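Putative platelet activating factor (Streptococcus pneumoniae, PDB 2HSJ) is of unknown function but belongs to the GDSL-like lipase/acylhydrolase family of SGNH hydrolases and probably cleaves ester bonds. Local coordinates at residues N110-A113 with I114-V118; N136-E139 with E140-Q143; N155-Q158 with A159-E162. All coordinates share one frame; numbering follows the deposited sequence. Where two conformers were deposited one is given.

Contact 1 of 3, residues N110-A113 with I114-V118; sequences NLEA and IIQSV
Ser117 N donates to Ala113 O at 2.9 Å, the shortest of four successive i to i+4 bonds that run through the middle of helix 104-121. The N-H of Ile114, Ile115 and Gln116 reaches the carbonyl oxygens of Asn110, Leu111 and Glu112 in the same way, and each acceptor also has part of the donor's own side chain beside it. Ile114 CG1 lies 3.4 Å from Asn110 O, and Ile115 CG1 is the same 3.4 Å from Leu111 O. Gln116 CG sits 3.3 Å from Glu112 O. CG1 of the two isoleucines and CG of Gln116 lie next to the backbone N (chi1 of Gln116 -64°), which swings them back along the helix over the preceding turn. Glu112 is built differently: its CG stands opposite the backbone N (chi1 -171°), and the extended chain runs outward from the helix, on the same side as Gln116, whose chain leans back to it. The two side chains slant across each other, with Glu112 CG 3.8 Å from Gln116 NE2 and the carboxylate and amide planes 51° apart. On the apolar side Leu111 CD2 approaches Ile114 CD1 at 4.4 Å; Leu111 also packs on Leu91 of the central sheet, whereas Ile114 packs on Leu73 and Leu74 of helix 70-75. Glu112 OE2 and Gln116 NE2 are both hydrogen-bonded to Tyr167 OH, an arrangement consistent with a hydroxyl that accepts from the amide and gives its proton to the carboxylate. Tyr167 is one of the residues of the magnesium site, and the pair, one helical turn apart, probably restrains its phenol end.

Contact 2 of 3, residues N136-E139 with E140-Q143; sequences NERE and EYQQ
From Asn136 to Arg138 the chain is irregular, and from Glu139 it tightens into a short 3-10 turn that runs into helix 142-145, with Tyr141 at the N-cap position. Two i to i+3 bonds make the turn: Tyr141 N donates to Arg138 O at 3.1 Å, and Gln142 N to Glu139 O at 3.2 Å. Upstream, Asn136 OD1 accepts from Arg138 N at 3.0 Å. The same oxygen lies at the edge of the Tyr141 ring, 3.2 Å from Tyr141 CD2, with amide and ring planes 78° apart. The amide's other end is held too, Asn136 ND2 giving a hydrogen bond to Leu186 O. Glu140 CG lies between its backbone N and carbonyl carbon (chi1 63°), a torsion that carries it over the ring face of Tyr141, 3.8 Å above the plane. Beyond it, Glu140 forms a salt bridge with Arg138, whose guanidinium grips Glu140 OE2 side-on with NE at 2.9 Å and NH2 at 3.2 Å. OE2 lies in the guanidinium plane for both, the NE bond being the straighter; NE meets the anti lone pair of OE2, while NH2 comes from above the carboxylate plane. Lys188 of a loop packs on Arg138, Glu140 and Tyr141. An Asx turn at Asn136 followed by the 3-10 turn thus shapes the entry to helix 142-145 in the crossover after strand 126-130 of the parallel sheet.

Contact 3 of 3, residues N155-Q158 with A159-E162; sequences NWNQ and AYQE
Gln158, Tyr160 and Trp156 have the most surface buried by this contact, Gln158 mainly through its backbone and CB. All three lie on one stretch of the amphipathic helix 150-164, a helix flanking the parallel sheet of the alpha/beta fold. Trp156 and Tyr160, one turn apart, are on the buried side. Tyr160 N donates to Trp156 O at 2.9 Å, and the ring of Tyr160 brings its CD1 to 3.3 Å from Trp156 O. The phenol comes up to the indole edge: Tyr160 CE1 is 4.3 Å from Trp156 CE3, and the hydroxyl stands near the indole plane. That hydroxyl is hydrogen-bonded to Ile93 O, which ties the end of the tyrosine to the loop after strand 88-92. Trp156 packs against Val104 and Ala107 of helix 104-121 and reaches Ile98 of helix 95-99. Asn157 is buried as well, and its OD1 accepts from Ile132 N. Gln158 belongs to the exposed side. Its CB points away from the following turn and the extended chain continues outward, leaving the amide little part in the contact. The backbone does more, as Glu162 N donates to Gln158 O at 3.1 Å. Glu162 CG, beside its own backbone N, closes over this acceptor and lies 3.2 Å from Gln158 O.

Following the chain from the N terminus, contact 1 comes first, within helix 104-121. Strand 126-130 follows, then the loop that holds contact 2 and leads into helix 142-145, and finally helix 150-164 with contact 3. Each contact joins neighbouring segments, so none closes a long loop; the three stand in series, without nesting or crossing. Contacts 1 and 3 meet directly, Leu111 CD1 packing on Tyr160 CZ at 3.3 Å, which joins helix 104-121 to helix 150-164. Contact 2 lies apart: contacts 1 and 2 are on opposite sides of the chain's centre, their centres about 33 Å apart, and the centres of contacts 2 and 3 are about 24 Å apart.

Contact 1 of 3, residues N110-A113 with I114-V118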
loop_
_atom_site.group_PDB
_atom_site.type_symbol
_atom_site.label_atom_id
_atom_site.label_comp_id
_atom_site.label_asym_id
_atom_site.label_seq_id
_atom_site.Cartn_x
_atom_site.Cartn_y
_atom_site.Cartn_z
ATOM N N ASN D 110 28.330 18.266 7.993
ATOM C CA ASN D 110 27.330 17.319 8.492
ATOM C C ASN D 110 26.398 16.858 7.373
ATOM O O ASN D 110 26.153 15.660 7.216
ATOM C CB ASN D 110 26.507 17.929 9.630
ATOM C CG ASN D 110 27.294 18.075 10.924
ATOM O OD1 ASN D 110 28.332 17.446 11.108
ATOM N ND2 ASN D 110 26.786 18.893 11.825
ATOM N N LEU D 111 25.907 17.809 6.572
ATOM C CA LEU D 111 24.991 17.470 5.483
ATOM C C LEU D 111 25.686 16.625 4.451
ATOM O O LEU D 111 25.103 15.679 3.920
ATOM C CB LEU D 111 24.429 18.725 4.822
ATOM C CG LEU D 111 23.370 19.429 5.638
ATOM C CD1 LEU D 111 23.172 20.833 5.153
ATOM C CD2 LEU D 111 22.037 18.617 5.593
ATOM N N GLU D 112 26.953 16.958 4.158
ATOM C CA GLU D 112 27.692 16.172 3.183
ATOM C C GLU D 112 27.855 14.734 3.656
ATOM O O GLU D 112 27.650 13.785 2.890
ATOM C CB GLU D 112 29.018 16.829 2.825
ATOM C CG GLU D 112 29.659 16.108 1.663
ATOM C CD GLU D 112 30.725 16.913 0.957
ATOM O OE1 GLU D 112 31.226 17.897 1.550
ATOM O OE2 GLU D 112 31.051 16.536 -0.200
ATOM N N ALA D 113 28.145 14.552 4.945
ATOM C CA ALA D 113 28.242 13.194 5.484
ATOM C C ALA D 113 26.906 12.410 5.425
ATOM O O ALA D 113 26.890 11.199 5.192
ATOM C CB ALA D 113 28.731 13.253 6.918
ATOM N N ILE D 114 25.805 13.104 5.677
ATOM C CA ILE D 114 24.463 12.477 5.559
ATOM C C ILE D 114 24.249 11.974 4.109
ATOM O O ILE D 114 23.885 10.823 3.870
ATOM C CB ILE D 114 23.354 13.448 5.986
ATOM C CG1 ILE D 114 23.423 13.716 7.493
ATOM C CG2 ILE D 114 21.980 12.886 5.591
ATOM C CD1 ILE D 114 22.786 15.009 7.956
ATOM N N ILE D 115 24.507 12.851 3.140
ATOM C CA ILE D 115 24.355 12.496 1.734
ATOM C C ILE D 115 25.187 11.265 1.408
ATOM O O ILE D 115 24.713 10.303 0.781
ATOM C CB ILE D 115 24.764 13.681 0.817
ATOM C CG1 ILE D 115 23.738 14.799 0.934
ATOM C CG2 ILE D 115 24.881 13.224 -0.628
ATOM C CD1 ILE D 115 24.254 16.132 0.415
ATOM N N GLN D 116 26.452 11.284 1.831
ATOM C CA GLN D 116 27.318 10.144 1.558
ATOM C C GLN D 116 26.868 8.851 2.263
ATOM O O GLN D 116 26.990 7.761 1.711
ATOM C CB GLN D 116 28.747 10.469 1.940
ATOM C CG GLN D 116 29.322 11.587 1.117
ATOM C CD GLN D 116 30.672 12.038 1.638
ATOM O OE1 GLN D 116 31.066 11.710 2.758
ATOM N NE2 GLN D 116 31.378 12.797 0.837
ATOM N N SER D 117 26.334 8.970 3.479
ATOM C CA SER D 117 25.878 7.782 4.179
ATOM C C SER D 117 24.638 7.178 3.489
ATOM O O SER D 117 24.533 5.958 3.302
ATOM C CB SER D 117 25.604 8.147 5.625
ATOM O OG SER D 117 25.296 6.991 6.385
ATOM N N VAL D 118 23.724 8.042 3.075
ATOM C CA VAL D 118 22.549 7.587 2.335
ATOM C C VAL D 118 22.942 6.903 1.023
ATOM O O VAL D 118 22.348 5.873 0.664
ATOM C CB VAL D 118 21.577 8.753 2.074
ATOM C CG1 VAL D 118 20.434 8.327 1.118
ATOM C CG2 VAL D 118 21.021 9.291 3.396
#

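Contact 2 of 3, residues N136-E139 with E140-Q143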
loop_
_atom_site.group_PDB
_atom_site.type_symbol
_atom_site.label_atom_id
_atom_site.label_comp_id
_atom_site.label_asym_id
_atom_site.label_seq_id
_atom_site.Cartn_x
_atom_site.Cartn_y
_atom_site.Cartn_z
ATOM N N ASN D 136 9.949 35.417 9.820
ATOM C CA ASN D 136 9.335 36.736 9.836
ATOM C C ASN D 136 10.046 37.561 10.885
ATOM O O ASN D 136 10.126 37.166 12.051
ATOM C CB ASN D 136 7.827 36.641 10.073
ATOM C CG ASN D 136 7.129 37.979 9.867
ATOM O OD1 ASN D 136 7.370 38.919 10.605
ATOM N ND2 ASN D 136 6.276 38.070 8.840
ATOM N N GLU D 137 10.571 38.711 10.447
ATOM C CA GLU D 137 11.444 39.526 11.289
ATOM C C GLU D 137 10.684 40.603 12.084
ATOM O O GLU D 137 11.310 41.428 12.753
ATOM C CB GLU D 137 12.603 40.120 10.455
ATOM C CG GLU D 137 13.635 39.062 10.005
ATOM C CD GLU D 137 14.747 39.623 9.106
ATOM O OE1 GLU D 137 14.720 40.836 8.810
ATOM O OE2 GLU D 137 15.665 38.856 8.716
ATOM N N ARG D 138 9.348 40.586 12.041
ATOM C CA ARG D 138 8.542 41.560 12.811
ATOM C C ARG D 138 8.861 41.415 14.292
ATOM O O ARG D 138 9.116 40.311 14.772
ATOM C CB ARG D 138 7.037 41.373 12.578
ATOM C CG ARG D 138 6.519 41.915 11.234
ATOM C CD ARG D 138 5.049 41.519 10.980
ATOM N NE ARG D 138 4.121 42.033 11.995
ATOM C CZ ARG D 138 3.576 43.250 11.990
ATOM N NH1 ARG D 138 3.858 44.118 11.023
ATOM N NH2 ARG D 138 2.750 43.601 12.970
ATOM N N GLU D 139 8.848 42.535 15.016
ATOM C CA GLU D 139 9.185 42.530 16.438
ATOM C C GLU D 139 8.383 41.508 17.277
ATOM O O GLU D 139 8.924 40.875 18.191
ATOM C CB GLU D 139 9.031 43.942 17.027
ATOM C CG GLU D 139 9.661 44.093 18.407
ATOM C CD GLU D 139 9.217 45.351 19.164
ATOM O OE1 GLU D 139 8.719 46.329 18.539
ATOM O OE2 GLU D 139 9.383 45.365 20.407
ATOM N N GLU D 140 7.103 41.334 16.944
ATOM C CA GLU D 140 6.218 40.438 17.700
ATOM C C GLU D 140 6.644 38.966 17.690
ATOM O O GLU D 140 6.174 38.186 18.513
ATOM C CB GLU D 140 4.781 40.550 17.193
ATOM C CG GLU D 140 4.585 40.124 15.741
ATOM C CD GLU D 140 3.127 40.143 15.315
ATOM O OE1 GLU D 140 2.275 39.651 16.088
ATOM O OE2 GLU D 140 2.843 40.649 14.209
ATOM N N TYR D 141 7.518 38.588 16.755
ATOM C CA TYR D 141 7.937 37.194 16.606
ATOM C C TYR D 141 9.356 36.917 17.087
ATOM O O TYR D 141 9.872 35.815 16.882
ATOM C CB TYR D 141 7.864 36.783 15.134
ATOM C CG TYR D 141 6.499 36.848 14.505
ATOM C CD1 TYR D 141 5.409 36.222 15.091
ATOM C CD2 TYR D 141 6.318 37.491 13.288
ATOM C CE1 TYR D 141 4.151 36.265 14.481
ATOM C CE2 TYR D 141 5.079 37.541 12.678
ATOM C CZ TYR D 141 4.002 36.928 13.279
ATOM O OH TYR D 141 2.770 36.975 12.661
ATOM N N GLN D 142 9.981 37.910 17.714
ATOM C CA GLN D 142 11.388 37.790 18.120
ATOM C C GLN D 142 11.716 36.597 19.047
ATOM O O GLN D 142 12.825 36.066 18.975
ATOM C CB GLN D 142 11.911 39.118 18.686
ATOM C CG GLN D 142 12.051 40.210 17.629
ATOM C CD GLN D 142 12.435 41.582 18.194
ATOM O OE1 GLN D 142 12.177 41.897 19.363
ATOM N NE2 GLN D 142 13.055 42.409 17.350
ATOM N N GLN D 143 10.742 36.163 19.853
ATOM C CA GLN D 143 10.896 35.044 20.810
ATOM C C GLN D 143 11.163 33.666 20.191
ATOM O O GLN D 143 11.878 32.840 20.777
ATOM C CB GLN D 143 9.658 34.935 21.706
ATOM C CG GLN D 143 9.414 36.137 22.594
ATOM C CD GLN D 143 8.220 35.949 23.501
ATOM O OE1 GLN D 143 7.088 35.782 23.043
ATOM N NE2 GLN D 143 8.467 35.982 24.803
#

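Contact 3 of 3, residues N155-Q158 with A159-E162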
loop_
_atom_site.group_PDB
_atom_site.type_symbol
_atom_site.label_atom_id
_atom_site.label_comp_id
_atom_site.label_asym_id
_atom_site.label_seq_id
_atom_site.Cartn_x
_atom_site.Cartn_y
_atom_site.Cartn_z
ATOM N N ASN D 155 22.205 33.050 2.811
ATOM C CA ASN D 155 23.611 32.637 2.681
ATOM C C ASN D 155 23.793 31.125 2.857
ATOM O O ASN D 155 24.550 30.482 2.117
ATOM C CB ASN D 155 24.507 33.416 3.648
ATOM C CG ASN D 155 24.646 34.870 3.247
ATOM O OD1 ASN D 155 24.472 35.217 2.078
ATOM N ND2 ASN D 155 24.968 35.730 4.210
ATOM N N TRP D 156 23.086 30.544 3.824
ATOM C CA TRP D 156 23.143 29.101 3.984
ATOM C C TRP D 156 22.564 28.405 2.772
ATOM O O TRP D 156 23.114 27.402 2.324
ATOM C CB TRP D 156 22.440 28.660 5.260
ATOM C CG TRP D 156 23.307 28.923 6.464
ATOM C CD1 TRP D 156 24.025 30.079 6.745
ATOM C CD2 TRP D 156 23.562 28.021 7.551
ATOM N NE1 TRP D 156 24.699 29.932 7.943
ATOM C CE2 TRP D 156 24.422 28.694 8.465
ATOM C CE3 TRP D 156 23.125 26.722 7.861
ATOM C CZ2 TRP D 156 24.874 28.093 9.648
ATOM C CZ3 TRP D 156 23.561 26.127 9.041
ATOM C CH2 TRP D 156 24.424 26.820 9.930
ATOM N N ASN D 157 21.482 28.954 2.225
ATOM C CA ASN D 157 20.827 28.335 1.077
ATOM C C ASN D 157 21.715 28.325 -0.147
ATOM O O ASN D 157 21.662 27.381 -0.947
ATOM C CB ASN D 157 19.467 28.975 0.810
ATOM C CG ASN D 157 18.439 28.566 1.857
ATOM O OD1 ASN D 157 18.615 27.539 2.520
ATOM N ND2 ASN D 157 17.350 29.339 1.977
ATOM N N GLN D 158 22.566 29.343 -0.273
ATOM C CA GLN D 158 23.531 29.379 -1.381
ATOM C C GLN D 158 24.519 28.232 -1.225
ATOM O O GLN D 158 24.853 27.550 -2.206
ATOM C CB GLN D 158 24.248 30.743 -1.466
ATOM C CG GLN D 158 24.942 31.011 -2.792
ATOM C CD GLN D 158 25.306 32.485 -2.967
ATOM O OE1 GLN D 158 24.718 33.367 -2.314
ATOM N NE2 GLN D 158 26.276 32.761 -3.835
ATOM N N ALA D 159 24.972 28.010 0.014
ATOM C CA ALA D 159 25.849 26.878 0.326
ATOM C C ALA D 159 25.189 25.496 0.094
ATOM O O ALA D 159 25.818 24.589 -0.437
ATOM C CB ALA D 159 26.391 27.000 1.734
ATOM N N TYR D 160 23.935 25.348 0.506
ATOM C CA TYR D 160 23.207 24.107 0.248
ATOM C C TYR D 160 23.123 23.842 -1.255
ATOM O O TYR D 160 23.271 22.700 -1.698
ATOM C CB TYR D 160 21.772 24.217 0.788
ATOM C CG TYR D 160 21.595 23.969 2.294
ATOM C CD1 TYR D 160 22.616 24.256 3.217
ATOM C CD2 TYR D 160 20.390 23.466 2.786
ATOM C CE1 TYR D 160 22.432 24.045 4.601
ATOM C CE2 TYR D 160 20.202 23.242 4.150
ATOM C CZ TYR D 160 21.226 23.535 5.052
ATOM O OH TYR D 160 21.037 23.308 6.390
ATOM N N GLN D 161 22.848 24.896 -2.025
ATOM C CA GLN D 161 22.739 24.772 -3.481
ATOM C C GLN D 161 24.064 24.284 -4.073
ATOM O O GLN D 161 24.079 23.446 -4.998
ATOM C CB GLN D 161 22.322 26.097 -4.107
ATOM C CG GLN D 161 22.023 26.028 -5.600
ATOM C CD GLN D 161 21.596 27.383 -6.149
ATOM O OE1 GLN D 161 22.259 28.398 -5.913
ATOM N NE2 GLN D 161 20.498 27.401 -6.897
ATOM N N GLU D 162 25.177 24.787 -3.541
ATOM C CA GLU D 162 26.504 24.402 -4.037
ATOM C C GLU D 162 26.820 22.952 -3.662
ATOM O O GLU D 162 27.361 22.180 -4.477
ATOM C CB GLU D 162 27.546 25.387 -3.513
ATOM C CG GLU D 162 27.325 26.784 -4.115
ATOM C CD GLU D 162 28.262 27.855 -3.575
ATOM O OE1 GLU D 162 28.786 27.694 -2.446
ATOM O OE2 GLU D 162 28.453 28.874 -4.293
#